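Local coordinates for protein polyketide synthase PksR (Bacillus subtilis, PDB 4U3V) that forms the enoyl-isomerase domain of a trans-acyltransferase polyketide synthase that takes part in intermediate steps of bacillaene antibiotic synthesis, at residues G76-L81 and N234-T239. Numbering follows the deposited sequence.
Sequences GRISKL and NDIQFT
Phe238 lays one face of its ring over the backbone of Gly76: Gly76 CA stands over that face, 4.1 Å from the centroid of the Phe238 ring, a CH-pi contact. The torsion responsible is chi1 at 55°, which sets CG between the backbone N and the carbonyl carbon and turns the ring across to the opposing strand, where glycine has no side chain to obstruct it. Ile78 crosses the phenyl group at about a right angle, its CG1 3.6 Å from Phe238 CE2, and on the same face of the sheet Ile78 CB meets Ile236 CB at 4.1 Å. Helix 56-69 covers this apolar face, with Ile63 touching both Ile78 and Phe238 and Phe66 packing edge-to-face against the ring.

The backbones run antiparallel, and Gly76/Phe238 and Ile78/Ile236 are hydrogen-bonded pairs; in the second, Ile236 N reaches Ile78 O at 2.9 Å. Because 76-81 lies in the predicted N-terminal hotdog and 234-239 in the C-terminal one, this pairing joins the two halves of the double-hotdog fold edge to edge. At Asn234, where the chain changes direction, Lys80 N makes a hydrogen bond to Asn234 O at 2.9 Å, although the donor sits 47° out of the carbonyl plane, and a water donates to both Leu81 O and Asn234 OD1.

The other face is polar. Arg77, bent at chi2, runs side by side with the extended Gln237, and Arg77 CD lies 3.4 Å from Gln237 CG. Their guanidinium and amide planes stack 26° apart, Gln237 NE2 over one guanidinium face but displaced toward its rim. Polar ends are held from outside the two segments: Arg77 NH2 by Ser134 O, Gln237 OE1 by His277 ND1. Farther along, Asp235 OD1 comes within 3.5 Å of Ser79 OG without forming a hydrogen bond, while Asp235 OD2 remains 5.0 Å from Arg77 NE, too far for a direct salt bridge.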
ATOM      1  N   GLY A  76     -13.739  -6.978  -5.032  1.00 34.14           N
ATOM      2  CA  GLY A  76     -12.885  -7.588  -6.022  1.00 27.10           C
ATOM      3  C   GLY A  76     -11.561  -8.044  -5.433  1.00 30.46           C
ATOM      4  O   GLY A  76     -11.356  -7.961  -4.198  1.00 31.51           O
ATOM      5  N   ARG A  77     -10.672  -8.485  -6.319  1.00 31.93           N
ATOM      6  CA  ARG A  77      -9.322  -8.919  -5.973  1.00 37.84           C
ATOM      7  C   ARG A  77      -8.314  -8.289  -6.912  1.00 37.84           C
ATOM      8  O   ARG A  77      -8.525  -8.243  -8.127  1.00 35.66           O
ATOM      9  CB  ARG A  77      -9.169 -10.440  -6.109  1.00 43.17           C
ATOM     10  CG  ARG A  77     -10.248 -11.247  -5.414  1.00 50.51           C
ATOM     11  CD  ARG A  77      -9.938 -11.458  -3.942  1.00 60.26           C
ATOM     12  NE  ARG A  77     -11.062 -12.101  -3.261  1.00 63.12           N
ATOM     13  CZ  ARG A  77     -11.381 -13.384  -3.397  1.00 66.46           C
ATOM     14  NH1 ARG A  77     -10.632 -14.172  -4.158  1.00 65.33           N
ATOM     15  NH2 ARG A  77     -12.444 -13.883  -2.769  1.00 65.68           N
ATOM     16  N   ILE A  78      -7.158  -7.905  -6.363  1.00 31.66           N
ATOM     17  CA  ILE A  78      -5.951  -7.757  -7.164  1.00 32.27           C
ATOM     18  C   ILE A  78      -5.040  -8.948  -6.874  1.00 33.37           C
ATOM     19  O   ILE A  78      -4.957  -9.370  -5.737  1.00 35.51           O
ATOM     20  CB  ILE A  78      -5.171  -6.480  -6.742  1.00 29.46           C
ATOM     21  CG1 ILE A  78      -6.089  -5.250  -6.690  1.00 36.77           C
ATOM     22  CG2 ILE A  78      -3.927  -6.299  -7.597  1.00 29.14           C
ATOM     23  CD1 ILE A  78      -6.786  -4.951  -8.003  1.00 31.17           C
ATOM     24  N   SER A  79      -4.341  -9.459  -7.884  1.00 33.47           N
ATOM     25  CA  SER A  79      -3.382 -10.564  -7.672  1.00 37.96           C
ATOM     26  C   SER A  79      -2.058 -10.259  -8.323  1.00 32.33           C
ATOM     27  O   SER A  79      -2.010  -9.622  -9.384  1.00 29.84           O
ATOM     28  CB  SER A  79      -3.934 -11.876  -8.261  1.00 40.10           C
ATOM     29  OG  SER A  79      -5.286 -12.073  -7.886  1.00 53.13           O
ATOM     30  N   LYS A  80      -0.975 -10.777  -7.733  1.00 27.96           N
ATOM     31  CA  LYS A  80       0.344 -10.801  -8.343  1.00 25.91           C
ATOM     32  C   LYS A  80       0.826  -9.405  -8.753  1.00 30.53           C
ATOM     33  O   LYS A  80       1.388  -9.201  -9.835  1.00 30.53           O
ATOM     34  CB  LYS A  80       0.421 -11.778  -9.524  1.00 32.73           C
ATOM     35  CG  LYS A  80      -0.188 -13.125  -9.184  1.00 40.12           C
ATOM     36  CD  LYS A  80       0.264 -14.207 -10.145  1.00 54.34           C
ATOM     37  CE  LYS A  80      -0.236 -15.567  -9.666  1.00 59.08           C
ATOM     38  NZ  LYS A  80      -0.119 -16.594 -10.745  1.00 70.50           N
ATOM     39  N   LEU A  81       0.582  -8.448  -7.868  1.00 27.08           N
ATOM     40  CA  LEU A  81       1.008  -7.056  -8.124  1.00 27.83           C
ATOM     41  C   LEU A  81       2.507  -6.947  -7.849  1.00 30.47           C
ATOM     42  O   LEU A  81       3.011  -7.268  -6.743  1.00 31.70           O
ATOM     43  CB  LEU A  81       0.221  -6.126  -7.201  1.00 25.76           C
ATOM     44  CG  LEU A  81       0.528  -4.637  -7.308  1.00 28.30           C
ATOM     45  CD1 LEU A  81       0.136  -4.137  -8.706  1.00 31.86           C
ATOM     46  CD2 LEU A  81      -0.219  -3.891  -6.181  1.00 31.19           C
ATOM     47  N   ASN A 234       1.056 -10.037  -3.200  1.00 29.36           N
ATOM     48  CA  ASN A 234       0.505 -11.235  -3.870  1.00 28.83           C
ATOM     49  C   ASN A 234      -1.019 -11.251  -4.070  1.00 30.16           C
ATOM     50  O   ASN A 234      -1.521 -11.751  -5.101  1.00 31.00           O
ATOM     51  CB  ASN A 234       0.939 -12.511  -3.124  1.00 33.43           C
ATOM     52  CG  ASN A 234       2.424 -12.809  -3.274  1.00 47.94           C
ATOM     53  OD1 ASN A 234       3.090 -12.295  -4.169  1.00 55.64           O
ATOM     54  ND2 ASN A 234       2.942 -13.673  -2.402  1.00 49.79           N
ATOM     55  N   ASP A 235      -1.747 -10.665  -3.124  1.00 30.21           N
ATOM     56  CA  ASP A 235      -3.207 -10.607  -3.183  1.00 32.07           C
ATOM     57  C   ASP A 235      -3.760  -9.442  -2.378  1.00 28.48           C
ATOM     58  O   ASP A 235      -3.380  -9.215  -1.217  1.00 29.16           O
ATOM     59  CB  ASP A 235      -3.824 -11.936  -2.727  1.00 33.82           C
ATOM     60  CG  ASP A 235      -5.289 -12.084  -3.147  1.00 54.06           C
ATOM     61  OD1 ASP A 235      -5.573 -12.170  -4.367  1.00 61.48           O
ATOM     62  OD2 ASP A 235      -6.161 -12.121  -2.252  1.00 69.91           O
ATOM     63  N   ILE A 236      -4.761  -8.756  -2.930  1.00 29.18           N
ATOM     64  CA  ILE A 236      -5.527  -7.819  -2.150  1.00 28.99           C
ATOM     65  C   ILE A 236      -6.986  -8.168  -2.322  1.00 31.90           C
ATOM     66  O   ILE A 236      -7.416  -8.396  -3.448  1.00 35.45           O
ATOM     67  CB  ILE A 236      -5.325  -6.366  -2.661  1.00 27.82           C
ATOM     68  CG1 ILE A 236      -3.827  -6.098  -2.885  1.00 27.37           C
ATOM     69  CG2 ILE A 236      -6.029  -5.379  -1.721  1.00 30.80           C
ATOM     70  CD1 ILE A 236      -3.511  -4.681  -3.363  1.00 31.83           C
ATOM     71  N   GLN A 237      -7.727  -8.239  -1.229  1.00 30.55           N
ATOM     72  CA  GLN A 237      -9.191  -8.396  -1.312  1.00 28.60           C
ATOM     73  C   GLN A 237      -9.854  -7.181  -0.754  1.00 33.20           C
ATOM     74  O   GLN A 237      -9.621  -6.820   0.386  1.00 30.05           O
ATOM     75  CB  GLN A 237      -9.662  -9.617  -0.481  1.00 35.53           C
ATOM     76  CG  GLN A 237      -8.888 -10.899  -0.736  1.00 39.72           C
ATOM     77  CD  GLN A 237      -9.445 -12.064   0.077  1.00 44.53           C
ATOM     78  OE1 GLN A 237     -10.038 -11.866   1.139  1.00 44.38           O
ATOM     79  NE2 GLN A 237      -9.197 -13.274  -0.382  1.00 44.43           N
ATOM     80  N   PHE A 238     -10.730  -6.549  -1.542  1.00 33.29           N
ATOM     81  CA  PHE A 238     -11.214  -5.241  -1.177  1.00 27.18           C
ATOM     82  C   PHE A 238     -12.697  -5.070  -1.556  1.00 28.14           C
ATOM     83  O   PHE A 238     -13.213  -5.830  -2.366  1.00 34.04           O
ATOM     84  CB  PHE A 238     -10.365  -4.171  -1.915  1.00 26.40           C
ATOM     85  CG  PHE A 238     -10.336  -4.355  -3.395  1.00 28.74           C
ATOM     86  CD1 PHE A 238     -11.337  -3.766  -4.175  1.00 33.01           C
ATOM     87  CD2 PHE A 238      -9.402  -5.189  -4.018  1.00 27.02           C
ATOM     88  CE1 PHE A 238     -11.371  -3.998  -5.531  1.00 28.18           C
ATOM     89  CE2 PHE A 238      -9.402  -5.374  -5.393  1.00 30.28           C
ATOM     90  CZ  PHE A 238     -10.448  -4.822  -6.141  1.00 31.68           C
ATOM     91  N   THR A 239     -13.326  -4.065  -0.956  1.00 31.00           N
ATOM     92  CA  THR A 239     -14.687  -3.592  -1.329  1.00 33.61           C
ATOM     93  C   THR A 239     -14.719  -2.123  -1.738  1.00 41.99           C
ATOM     94  O   THR A 239     -13.719  -1.403  -1.608  1.00 34.89           O
ATOM     95  CB  THR A 239     -15.687  -3.758  -0.175  1.00 36.30           C
ATOM     96  OG1 THR A 239     -15.569  -2.665   0.749  1.00 37.51           O
ATOM     97  CG2 THR A 239     -15.436  -5.070   0.559  1.00 42.53           C
TER
HETATM   98  O   HOH W   1       3.441  -9.965  -5.902  1.00 36.36           O